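Local coordinates for glycosyl transferase family 8 (Streptococcus pneumoniae, PDB 5GVV), which transfers galactose from UDP-galactose, probably with manganese as cofactor, to the terminal glucose of the already glycosylated serine-rich repeat protein PsrP, at residues 17-22 / 245-250; 109-114 / 223-228; 130-135 / 192-197; 197-202 / 227-232. One frame throughout, in Å; residues are numbered along the deposited sequence.

Contact 1 (17-22 / 245-250)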
# COMPACT_ATOMS: atom_id res chain seq x y z
N ILE A 17 -2.35 0.25 -5.62
CA ILE A 17 -2.69 1.49 -4.92
C ILE A 17 -1.47 2.30 -4.44
O ILE A 17 -1.51 3.54 -4.44
CB ILE A 17 -3.68 1.24 -3.75
CG1 ILE A 17 -4.34 2.56 -3.30
CG2 ILE A 17 -2.99 0.55 -2.58
CD1 ILE A 17 -5.29 3.15 -4.34
N ARG A 18 -0.39 1.61 -4.05
CA ARG A 18 0.82 2.30 -3.57
C ARG A 18 1.49 3.08 -4.69
O ARG A 18 2.10 4.13 -4.46
CB ARG A 18 1.82 1.31 -2.94
CG ARG A 18 1.44 0.84 -1.54
CD ARG A 18 2.49 -0.11 -0.95
NE ARG A 18 3.75 0.57 -0.66
CZ ARG A 18 4.89 0.31 -1.27
NH1 ARG A 18 4.94 -0.63 -2.21
NH2 ARG A 18 6.00 0.97 -0.95
N GLN A 19 1.39 2.56 -5.92
CA GLN A 19 1.96 3.23 -7.09
C GLN A 19 1.05 4.35 -7.56
O GLN A 19 1.51 5.45 -7.87
CB GLN A 19 2.18 2.21 -8.22
CG GLN A 19 3.27 1.17 -7.94
CD GLN A 19 2.92 0.21 -6.82
OE1 GLN A 19 1.80 -0.30 -6.74
NE2 GLN A 19 3.87 -0.03 -5.92
N ILE A 20 -0.25 4.08 -7.61
CA ILE A 20 -1.23 5.10 -7.99
C ILE A 20 -1.13 6.29 -7.06
O ILE A 20 -1.07 7.43 -7.51
CB ILE A 20 -2.67 4.55 -7.95
CG1 ILE A 20 -2.82 3.37 -8.92
CG2 ILE A 20 -3.69 5.66 -8.27
CD1 ILE A 20 -4.14 2.62 -8.74
N GLU A 21 -1.10 6.03 -5.75
CA GLU A 21 -1.09 7.12 -4.78
C GLU A 21 0.20 7.92 -4.82
O GLU A 21 0.18 9.15 -4.69
CB GLU A 21 -1.35 6.60 -3.35
CG GLU A 21 -1.61 7.73 -2.35
CD GLU A 21 -2.08 7.23 -1.00
OE1 GLU A 21 -2.49 6.05 -0.89
OE2 GLU A 21 -2.04 8.03 -0.04
N THR A 22 1.33 7.23 -5.00
CA THR A 22 2.62 7.88 -5.16
C THR A 22 2.66 8.79 -6.39
O THR A 22 3.17 9.91 -6.33
CB THR A 22 3.75 6.85 -5.24
OG1 THR A 22 3.83 6.14 -4.00
CG2 THR A 22 5.09 7.54 -5.49
N GLU A 245 15.73 6.45 -5.94
CA GLU A 245 15.51 7.30 -4.76
C GLU A 245 14.39 8.32 -4.93
O GLU A 245 13.76 8.74 -3.96
CB GLU A 245 16.81 8.01 -4.37
CG GLU A 245 17.36 8.95 -5.44
CD GLU A 245 18.17 8.24 -6.51
OE1 GLU A 245 18.30 6.99 -6.46
OE2 GLU A 245 18.69 8.93 -7.41
N VAL A 246 14.15 8.74 -6.17
CA VAL A 246 13.11 9.73 -6.44
C VAL A 246 11.72 9.16 -6.16
O VAL A 246 10.86 9.85 -5.60
CB VAL A 246 13.18 10.25 -7.88
CG1 VAL A 246 12.08 11.29 -8.13
CG2 VAL A 246 14.56 10.85 -8.17
N TRP A 247 11.49 7.91 -6.55
CA TRP A 247 10.19 7.29 -6.33
C TRP A 247 9.89 7.18 -4.85
O TRP A 247 8.77 7.47 -4.42
CB TRP A 247 10.09 5.90 -6.98
CG TRP A 247 8.68 5.32 -6.91
CD1 TRP A 247 7.69 5.46 -7.85
CD2 TRP A 247 8.11 4.55 -5.84
NE1 TRP A 247 6.55 4.81 -7.43
CE2 TRP A 247 6.78 4.24 -6.20
CE3 TRP A 247 8.60 4.07 -4.61
CZ2 TRP A 247 5.93 3.49 -5.38
CZ3 TRP A 247 7.76 3.32 -3.80
CH2 TRP A 247 6.44 3.04 -4.18
N TRP A 248 10.88 6.75 -4.08
CA TRP A 248 10.69 6.58 -2.65
C TRP A 248 10.45 7.90 -1.94
O TRP A 248 9.66 7.96 -0.98
CB TRP A 248 11.88 5.81 -2.05
CG TRP A 248 11.77 4.36 -2.36
CD1 TRP A 248 12.42 3.68 -3.35
CD2 TRP A 248 10.90 3.42 -1.73
NE1 TRP A 248 12.03 2.37 -3.35
CE2 TRP A 248 11.10 2.18 -2.36
CE3 TRP A 248 9.99 3.50 -0.67
CZ2 TRP A 248 10.41 1.03 -1.98
CZ3 TRP A 248 9.30 2.35 -0.29
CH2 TRP A 248 9.52 1.13 -0.94
N GLU A 249 11.10 8.96 -2.40
CA GLU A 249 10.92 10.29 -1.85
C GLU A 249 9.45 10.72 -1.88
O GLU A 249 8.95 11.33 -0.93
CB GLU A 249 11.77 11.29 -2.64
CG GLU A 249 11.68 12.72 -2.15
CD GLU A 249 12.63 13.63 -2.91
OE1 GLU A 249 13.06 14.65 -2.32
OE2 GLU A 249 12.96 13.32 -4.08
N TYR A 250 8.75 10.39 -2.96
CA TYR A 250 7.33 10.72 -3.03
C TYR A 250 6.43 9.69 -2.35
O TYR A 250 5.40 10.05 -1.78
CB TYR A 250 6.91 10.97 -4.48
CG TYR A 250 7.45 12.26 -5.03
CD1 TYR A 250 6.80 13.47 -4.78
CD2 TYR A 250 8.62 12.29 -5.78
CE1 TYR A 250 7.29 14.66 -5.27
CE2 TYR A 250 9.11 13.48 -6.27
CZ TYR A 250 8.45 14.66 -6.01
OH TYR A 250 8.94 15.85 -6.51

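Contact 2 (109-114 / 223-228). With MN (manganese (II) ion), chain C.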
# COMPACT_ATOMS: atom_id res chain seq x y z
N LEU A 109 4.95 6.16 -12.56
CA LEU A 109 5.68 7.37 -12.89
C LEU A 109 5.63 8.41 -11.78
O LEU A 109 4.84 8.30 -10.83
CB LEU A 109 5.20 7.97 -14.22
CG LEU A 109 3.74 8.37 -14.41
CD1 LEU A 109 3.43 9.68 -13.72
CD2 LEU A 109 3.42 8.46 -15.90
N ILE A 110 6.49 9.42 -11.93
CA ILE A 110 6.64 10.50 -10.96
C ILE A 110 6.67 11.85 -11.68
O ILE A 110 7.44 12.03 -12.62
CB ILE A 110 7.96 10.36 -10.20
CG1 ILE A 110 7.96 9.09 -9.34
CG2 ILE A 110 8.22 11.59 -9.34
CD1 ILE A 110 7.10 9.20 -8.08
N VAL A 111 5.84 12.79 -11.23
CA VAL A 111 5.87 14.17 -11.72
C VAL A 111 6.77 14.98 -10.79
O VAL A 111 6.62 14.91 -9.56
CB VAL A 111 4.46 14.77 -11.74
CG1 VAL A 111 4.48 16.24 -12.20
CG2 VAL A 111 3.54 13.94 -12.63
N THR A 112 7.71 15.74 -11.36
CA THR A 112 8.70 16.45 -10.55
C THR A 112 8.55 17.97 -10.60
O THR A 112 9.33 18.68 -9.96
CB THR A 112 10.14 16.12 -10.99
OG1 THR A 112 10.39 16.66 -12.30
CG2 THR A 112 10.38 14.62 -10.99
N GLY A 113 7.58 18.46 -11.35
CA GLY A 113 7.38 19.90 -11.45
C GLY A 113 6.10 20.33 -12.13
O GLY A 113 5.23 19.50 -12.44
N ASP A 114 5.98 21.63 -12.36
CA ASP A 114 4.81 22.25 -12.97
C ASP A 114 4.61 21.74 -14.39
O ASP A 114 5.53 21.83 -15.21
CB ASP A 114 5.00 23.77 -12.98
CG ASP A 114 3.74 24.53 -13.40
OD1 ASP A 114 2.83 23.95 -14.02
OD2 ASP A 114 3.69 25.74 -13.10
N PRO A 223 13.91 15.49 -15.18
CA PRO A 223 12.87 15.65 -16.20
C PRO A 223 11.51 15.79 -15.52
O PRO A 223 11.32 15.23 -14.44
CB PRO A 223 12.95 14.34 -16.98
CG PRO A 223 14.37 13.87 -16.79
CD PRO A 223 14.71 14.26 -15.37
N LEU A 224 10.59 16.54 -16.13
CA LEU A 224 9.29 16.80 -15.51
C LEU A 224 8.49 15.53 -15.23
O LEU A 224 7.75 15.45 -14.24
CB LEU A 224 8.47 17.80 -16.34
CG LEU A 224 8.88 19.26 -16.17
CD1 LEU A 224 8.23 20.18 -17.20
CD2 LEU A 224 8.55 19.72 -14.77
N ILE A 225 8.63 14.53 -16.10
CA ILE A 225 7.94 13.26 -15.87
C ILE A 225 8.88 12.06 -16.00
O ILE A 225 9.45 11.81 -17.06
CB ILE A 225 6.70 13.09 -16.77
CG1 ILE A 225 5.68 14.19 -16.47
CG2 ILE A 225 6.07 11.72 -16.55
CD1 ILE A 225 4.34 14.06 -17.20
N LEU A 226 9.04 11.32 -14.90
CA LEU A 226 9.89 10.13 -14.87
C LEU A 226 9.04 8.87 -14.97
O LEU A 226 8.22 8.61 -14.09
CB LEU A 226 10.68 10.06 -13.56
CG LEU A 226 11.78 11.08 -13.32
CD1 LEU A 226 12.37 10.89 -11.93
CD2 LEU A 226 12.86 10.95 -14.38
N HIS A 227 9.26 8.08 -16.02
CA HIS A 227 8.46 6.89 -16.27
C HIS A 227 9.29 5.62 -16.05
O HIS A 227 10.21 5.33 -16.82
CB HIS A 227 7.89 6.92 -17.69
CG HIS A 227 6.82 5.91 -17.95
ND1 HIS A 227 6.18 5.79 -19.17
CD2 HIS A 227 6.24 4.99 -17.14
CE1 HIS A 227 5.28 4.83 -19.10
NE2 HIS A 227 5.30 4.32 -17.88
N TYR A 228 8.97 4.88 -15.00
CA TYR A 228 9.70 3.66 -14.68
C TYR A 228 9.14 2.45 -15.42
O TYR A 228 8.61 1.52 -14.79
CB TYR A 228 9.69 3.41 -13.17
CG TYR A 228 10.38 4.50 -12.37
CD1 TYR A 228 11.74 4.44 -12.11
CD2 TYR A 228 9.66 5.58 -11.88
CE1 TYR A 228 12.37 5.42 -11.38
CE2 TYR A 228 10.28 6.57 -11.16
CZ TYR A 228 11.63 6.49 -10.91
OH TYR A 228 12.25 7.48 -10.18
MN MN C . 4.13 2.69 -17.19

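Contact 3 (130-135 / 192-197)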
# COMPACT_ATOMS: atom_id res chain seq x y z
N ALA A 130 1.98 12.73 -27.63
CA ALA A 130 2.73 11.72 -26.87
C ALA A 130 4.23 11.82 -27.14
O ALA A 130 4.65 12.37 -28.17
CB ALA A 130 2.23 10.32 -27.22
N ALA A 131 5.04 11.28 -26.23
CA ALA A 131 6.49 11.23 -26.43
C ALA A 131 6.88 9.96 -27.16
O ALA A 131 6.17 8.95 -27.08
CB ALA A 131 7.22 11.31 -25.08
N ARG A 132 8.01 9.99 -27.84
CA ARG A 132 8.51 8.81 -28.55
C ARG A 132 8.89 7.72 -27.57
O ARG A 132 9.15 7.98 -26.39
CB ARG A 132 9.72 9.17 -29.40
CG ARG A 132 10.92 9.65 -28.60
CD ARG A 132 12.01 10.20 -29.49
NE ARG A 132 13.04 10.90 -28.72
CZ ARG A 132 14.19 11.34 -29.24
NH1 ARG A 132 14.46 11.13 -30.51
NH2 ARG A 132 15.06 11.97 -28.47
N SER A 133 8.93 6.48 -28.06
CA SER A 133 9.26 5.33 -27.21
C SER A 133 10.77 5.20 -27.00
O SER A 133 11.54 5.10 -27.97
CB SER A 133 8.69 4.05 -27.82
OG SER A 133 9.10 2.90 -27.09
N CYS A 134 11.18 5.21 -25.73
CA CYS A 134 12.58 5.03 -25.33
C CYS A 134 13.58 5.85 -26.14
O CYS A 134 14.48 5.28 -26.76
CB CYS A 134 12.96 3.55 -25.36
SG CYS A 134 11.86 2.50 -24.40
N PHE A 135 13.41 7.17 -26.14
CA PHE A 135 14.36 8.08 -26.77
C PHE A 135 14.55 7.82 -28.26
O PHE A 135 15.51 8.32 -28.87
CB PHE A 135 15.71 8.04 -26.04
CG PHE A 135 15.59 8.28 -24.56
CD1 PHE A 135 15.51 9.57 -24.06
CD2 PHE A 135 15.56 7.21 -23.67
CE1 PHE A 135 15.39 9.80 -22.69
CE2 PHE A 135 15.45 7.43 -22.30
CZ PHE A 135 15.37 8.73 -21.81
N LEU A 192 5.51 15.10 -27.94
CA LEU A 192 5.95 15.72 -26.69
C LEU A 192 7.45 15.53 -26.56
O LEU A 192 7.99 14.53 -27.04
CB LEU A 192 5.26 15.07 -25.50
CG LEU A 192 3.74 15.19 -25.40
CD1 LEU A 192 3.22 14.36 -24.23
CD2 LEU A 192 3.33 16.63 -25.25
N GLU A 193 8.12 16.48 -25.90
CA GLU A 193 9.54 16.33 -25.59
C GLU A 193 9.75 15.13 -24.68
O GLU A 193 8.83 14.72 -23.96
CB GLU A 193 10.07 17.60 -24.91
CG GLU A 193 10.11 18.84 -25.79
CD GLU A 193 9.50 20.05 -25.11
OE1 GLU A 193 10.12 20.58 -24.16
OE2 GLU A 193 8.40 20.48 -25.53
N ASP A 194 10.95 14.55 -24.72
CA ASP A 194 11.25 13.37 -23.91
C ASP A 194 11.04 13.64 -22.41
O ASP A 194 10.68 12.73 -21.66
CB ASP A 194 12.69 12.90 -24.14
CG ASP A 194 12.90 12.29 -25.52
OD1 ASP A 194 11.93 11.76 -26.10
OD2 ASP A 194 14.05 12.33 -26.01
N GLN A 195 11.24 14.88 -21.99
CA GLN A 195 11.15 15.20 -20.56
C GLN A 195 9.73 15.11 -20.00
O GLN A 195 9.53 15.13 -18.78
CB GLN A 195 11.75 16.58 -20.27
CG GLN A 195 10.77 17.75 -20.43
CD GLN A 195 11.13 18.93 -19.54
OE1 GLN A 195 11.58 18.74 -18.40
NE2 GLN A 195 10.91 20.15 -20.03
N TYR A 196 8.74 15.00 -20.88
CA TYR A 196 7.35 14.86 -20.45
C TYR A 196 6.92 13.40 -20.37
O TYR A 196 5.78 13.08 -20.03
CB TYR A 196 6.43 15.66 -21.37
CG TYR A 196 6.49 17.15 -21.13
CD1 TYR A 196 6.03 17.69 -19.94
CD2 TYR A 196 7.01 18.01 -22.09
CE1 TYR A 196 6.08 19.04 -19.71
CE2 TYR A 196 7.07 19.37 -21.87
CZ TYR A 196 6.60 19.88 -20.68
OH TYR A 196 6.64 21.23 -20.44
N ASN A 197 7.86 12.52 -20.69
CA ASN A 197 7.71 11.08 -20.51
C ASN A 197 9.11 10.47 -20.60
O ASN A 197 9.45 9.81 -21.58
CB ASN A 197 6.81 10.48 -21.60
CG ASN A 197 6.42 9.04 -21.31
OD1 ASN A 197 6.99 8.38 -20.45
ND2 ASN A 197 5.44 8.55 -22.05
O HOH W 1 4.04 9.69 -24.29
O HOH W 2 11.50 9.14 -25.22
O HOH W 3 9.42 12.15 -27.49

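Contact 4 (197-202 / 227-232). With MN (manganese (II) ion), chain C; UDP (uridine-5'-diphosphate), chain D.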
# COMPACT_ATOMS: atom_id res chain seq x y z
N ASN A 197 7.86 12.52 -20.69
CA ASN A 197 7.71 11.08 -20.51
C ASN A 197 9.11 10.47 -20.60
O ASN A 197 9.45 9.81 -21.58
CB ASN A 197 6.81 10.48 -21.60
CG ASN A 197 6.42 9.04 -21.31
OD1 ASN A 197 6.99 8.38 -20.45
ND2 ASN A 197 5.44 8.55 -22.05
N PHE A 198 9.92 10.73 -19.58
CA PHE A 198 11.32 10.35 -19.59
C PHE A 198 11.45 8.93 -19.06
O PHE A 198 11.34 8.68 -17.85
CB PHE A 198 12.14 11.32 -18.74
CG PHE A 198 13.63 11.24 -18.96
CD1 PHE A 198 14.40 10.31 -18.28
CD2 PHE A 198 14.26 12.10 -19.86
CE1 PHE A 198 15.77 10.23 -18.48
CE2 PHE A 198 15.63 12.03 -20.06
CZ PHE A 198 16.39 11.09 -19.37
N GLN A 199 11.67 7.99 -19.98
CA GLN A 199 11.59 6.57 -19.67
C GLN A 199 12.87 6.01 -19.05
O GLN A 199 13.60 5.22 -19.66
CB GLN A 199 11.13 5.80 -20.90
CG GLN A 199 9.71 6.21 -21.33
CD GLN A 199 9.51 6.22 -22.83
OE1 GLN A 199 9.71 5.20 -23.49
NE2 GLN A 199 9.11 7.37 -23.38
N ILE A 200 13.11 6.42 -17.81
CA ILE A 200 14.28 6.00 -17.05
C ILE A 200 14.25 4.49 -16.78
O ILE A 200 15.27 3.88 -16.46
CB ILE A 200 14.35 6.78 -15.72
CG1 ILE A 200 15.76 6.72 -15.12
CG2 ILE A 200 13.29 6.30 -14.74
CD1 ILE A 200 16.74 7.67 -15.77
N GLY A 201 13.07 3.88 -16.94
CA GLY A 201 12.94 2.45 -16.76
C GLY A 201 13.63 1.66 -17.87
O GLY A 201 13.86 0.45 -17.73
N TYR A 202 13.96 2.34 -18.96
CA TYR A 202 14.62 1.70 -20.10
C TYR A 202 16.09 1.37 -19.83
O TYR A 202 16.73 0.69 -20.64
CB TYR A 202 14.49 2.57 -21.36
CG TYR A 202 15.05 1.94 -22.62
CD1 TYR A 202 14.51 0.76 -23.14
CD2 TYR A 202 16.12 2.52 -23.31
CE1 TYR A 202 15.01 0.19 -24.29
CE2 TYR A 202 16.63 1.94 -24.46
CZ TYR A 202 16.07 0.78 -24.94
OH TYR A 202 16.57 0.20 -26.09
N HIS A 227 9.26 8.08 -16.02
CA HIS A 227 8.46 6.89 -16.27
C HIS A 227 9.29 5.62 -16.05
O HIS A 227 10.21 5.33 -16.82
CB HIS A 227 7.89 6.92 -17.69
CG HIS A 227 6.82 5.91 -17.95
ND1 HIS A 227 6.18 5.79 -19.17
CD2 HIS A 227 6.24 4.99 -17.14
CE1 HIS A 227 5.28 4.83 -19.10
NE2 HIS A 227 5.30 4.32 -17.88
N TYR A 228 8.97 4.88 -15.00
CA TYR A 228 9.70 3.66 -14.68
C TYR A 228 9.14 2.45 -15.42
O TYR A 228 8.61 1.52 -14.79
CB TYR A 228 9.69 3.41 -13.17
CG TYR A 228 10.38 4.50 -12.37
CD1 TYR A 228 11.74 4.44 -12.11
CD2 TYR A 228 9.66 5.58 -11.88
CE1 TYR A 228 12.37 5.42 -11.38
CE2 TYR A 228 10.28 6.57 -11.16
CZ TYR A 228 11.63 6.49 -10.91
OH TYR A 228 12.25 7.48 -10.18
N ILE A 229 9.26 2.45 -16.75
CA ILE A 229 8.78 1.35 -17.57
C ILE A 229 9.56 0.08 -17.28
O ILE A 229 10.59 0.13 -16.59
CB ILE A 229 8.91 1.67 -19.08
CG1 ILE A 229 10.38 1.80 -19.48
CG2 ILE A 229 8.14 2.94 -19.43
CD1 ILE A 229 10.61 1.91 -20.99
N SER A 230 9.07 -1.04 -17.81
CA SER A 230 9.66 -2.38 -17.64
C SER A 230 9.34 -3.00 -16.28
O SER A 230 8.63 -2.41 -15.48
CB SER A 230 11.18 -2.40 -17.90
OG SER A 230 11.91 -2.03 -16.74
N GLN A 231 9.86 -4.19 -16.03
CA GLN A 231 9.59 -4.87 -14.77
C GLN A 231 10.62 -4.52 -13.70
O GLN A 231 10.55 -5.02 -12.58
CB GLN A 231 9.52 -6.38 -14.98
CG GLN A 231 8.53 -6.81 -16.06
CD GLN A 231 7.08 -6.45 -15.74
OE1 GLN A 231 6.65 -5.31 -15.95
NE2 GLN A 231 6.32 -7.42 -15.26
N ASP A 232 11.57 -3.65 -14.06
CA ASP A 232 12.59 -3.21 -13.12
C ASP A 232 12.09 -1.99 -12.35
O ASP A 232 12.65 -0.89 -12.47
CB ASP A 232 13.87 -2.86 -13.89
CG ASP A 232 15.02 -2.48 -12.97
OD1 ASP A 232 15.19 -3.14 -11.92
OD2 ASP A 232 15.75 -1.53 -13.31
MN MN C . 4.13 2.69 -17.19
N1 UDP D . -1.42 -1.49 -13.88
C2 UDP D . -2.16 -1.78 -12.75
N3 UDP D . -1.86 -2.87 -11.96
C4 UDP D . -0.81 -3.70 -12.31
C5 UDP D . -0.06 -3.41 -13.45
C6 UDP D . -0.45 -2.37 -14.29
O2 UDP D . -3.09 -1.04 -12.44
O4 UDP D . -0.54 -4.68 -11.60
C1' UDP D . -1.77 -0.31 -14.69
C2' UDP D . -0.97 0.89 -14.20
O2' UDP D . -1.73 2.07 -14.34
C3' UDP D . 0.20 0.95 -15.15
C4' UDP D . -0.41 0.43 -16.44
O4' UDP D . -1.40 -0.51 -16.05
O3' UDP D . 0.68 2.27 -15.28
C5' UDP D . 0.62 -0.22 -17.36
O5' UDP D . 1.58 -0.89 -16.57
PA UDP D . 3.12 -0.48 -16.70
O1A UDP D . 3.20 0.95 -16.35
O2A UDP D . 3.97 -1.32 -15.82
O3A UDP D . 3.50 -0.72 -18.25
PB UDP D . 4.75 -0.01 -18.98
O1B UDP D . 4.64 -0.16 -20.45
O2B UDP D . 5.99 -0.67 -18.53
O3B UDP D . 4.79 1.43 -18.63
O HOH W 4 15.72 -0.28 -15.76

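Contact 1 (17-22 / 245-250)
Thr22 and Trp247 carry most of this helix-to-helix contact through a CH-pi interaction. The methyl CG2 of Thr22 stands over one face of the indole, 3.9 Å from the centroid of the five-membered ring of Trp247 and 22° off its normal, and the two side chains cross at about a right angle. The same CG2 reaches the CB of Tyr250 at 4.0 Å; the rest of the tyrosine runs off to His30, which is hydrogen-bonded to its hydroxyl.

A hydrogen bond within helix 17-30 fixes the rotation of the threonine. Chi1 of -64° puts OG1 beside its own backbone N, from where it bonds to Arg18 O at 2.7 Å, nearly in line with the carbonyl. Thr22 N also donates to Arg18 O, at 3.2 Å, so this oxygen is gripped twice while CG2 is turned to the tryptophan.

The guanidinium of Arg18 meets both indoles through NH2. This nitrogen lies at the edge of Trp247, 3.9 Å from CH2, and comes within 3.5 Å of CH2 of Trp248, which sits near the guanidinium plane. Trp247 CZ3 in turn lies 3.6 Å above the centre of the Trp248 ring. Arg18 NH1 is bonded to Tyr14 of the second subunit, which places this end of the contact beside the dimer interface, and Trp248 NE1 is held by Pro234 O.

The short segments have axes 10.5 Å apart and inclined at 86°: the first helix of the GT-A, Rossmann-like fold, following strand 6-11, is crossed almost perpendicularly by helix 244-251.

Contact 2 (109-114 / 223-228)
Pro223 begins the pairing by offering its carbonyl oxygen to Thr112: OG1 donates to Pro223 O at 2.7 Å, standing 44° above the plane of that carbonyl. Chi1 of 68° sets OG1 between the threonine's own N and carbonyl carbon, facing the proline. Leu224 adds a backbone bond from Thr112 N, while its side chain curls back over the turn, CD2 resting 3.5 Å from Gly113 CA.

Ile225 and Val111 form a non-hydrogen-bonded antiparallel pair. Ile225 CG1 faces Val111 CG2 at 4.4 Å and its CG2 faces Leu109 CD2 at 4.3 Å, an apolar row on one side of the ribbon. Leu226 is the hydrogen-bonded partner of Ile110, with both bonds 2.9 Å between N and O; the one from Leu226 N is almost straight at 172°. Their side chains meet on the reverse side. His227 forms a non-hydrogen-bonded pair with Leu109; its side chain leaves on the face of Val111 and Ile225, and NE2 binds manganese at 2.1 Å, joining Asp106 and Asp108 of the DxD motif just before strand 109-111, while ND1 is bonded to Asn197. Tyr228 closes the segment by turning its ring edge to Ile110, CE2 lying 3.9 Å from CG1.

This two-stranded ribbon lies between layers of the fold: Ile110 packs on helices 17-30 and 244-251, and Leu226 and Tyr228 on Val246 of the latter, whereas Leu109 and Ile225 rest on Val145 of strand 145-149.

Contact 3 (130-135 / 192-197)
Ala130 and Leu192 join the ends of strands 128-131 and 189-192, at one margin of the mixed sheet of the GT-A fold; beyond them a salt bridge and waters hold the two departing loops together. Leu192 N donates to Ala130 O at 2.9 Å.

Arg132 then grips Asp194 side-on. NE bonds to OD1 at 3.0 Å and NH2 of Arg132 to OD2 at 2.7 Å, each oxygen using its syn lone pair. Guanidinium and carboxylate planes are only 17° apart, the flat geometry expected of a two-point bridge. An extended chain from CG to NE carries the guanidinium out to the aspartate. Phe135 O lies 3.3 Å above the centre of one guanidinium face.

Asp194 OD1 also accepts from two waters. One links it to Arg132 O and Phe135 N, the other to Arg132 N and Leu192 O, so the carboxylate organises the loop backbone and probably offsets the charge of the arginine. Asp194 OD2 touches Phe135 CD1 at 3.7 Å.

Nearer the sheet, Ala131 CB packs on Asn197 CB at 3.6 Å. Asn197 ND2, bonded to Asn142 too, donates to a water 2.9 Å away that also accepts from Ala131 N.

Contact 4 (197-202 / 227-232)
His227 donates from ND1 to Asn197 OD1 at 3.0 Å, in the amide carbonyl plane and on a lone pair, although the oxygen is tilted from the ring plane. Asn197 is thus a second-shell residue of the manganese site of this GT-A enzyme, and its bond would help hold the imidazole rotation with NE2 directed at the metal.

Backbone bonds join the segments as well. His227 N bonds to Phe198 O at 2.8 Å and an almost straight 178°; Ile200 N reaches this oxygen from the opposite face, closing an inverse gamma turn centred on Gln199. His227 O accepts from Gly201 N at 3.2 Å, and Tyr228 centres a second inverse gamma turn. Ser230 N then donates to UDP O2B at 3.2 Å, while its OG accepts from Asp232 N in an ST turn.

Packing surrounds these bonds. Ile229 CG2 lies 3.3 Å above the centre of the His227 ring, and Ile229 CD1 touches Gln199 CB at 3.9 Å. Gly201 brings its CA within 3.3 Å of Ile229 O, a CA-H...O contact. Ile200 CG2 sits over a face of Tyr228, 3.9 Å from the ring centroid and 29° off its normal.

Contacts 2, 3 and 4 form a continuous group, each pair of centres about 11 Å apart. Contacts 2 and 4 share His227 and Tyr228, and contacts 3 and 4 share Asn197, so a path runs from the sheet margin through Asn197 and His227 to manganese and UDP. Further bonds tie them: Ile225 N to Gln195 O at 2.9 Å, Phe198 N to Ile225 O at 2.8 Å, and Cys134 N to Gln199 OE1 at 2.7 Å. Contact 1 packs on contact 2, Tyr250 CD2 to Ile110 CG2 at 3.7 Å, and reaches contact 4 through Val246 and Tyr228. It stays about 12 Å from contact 3 between nearest atoms, and its Gln19 side chain lies about 7 Å from UDP.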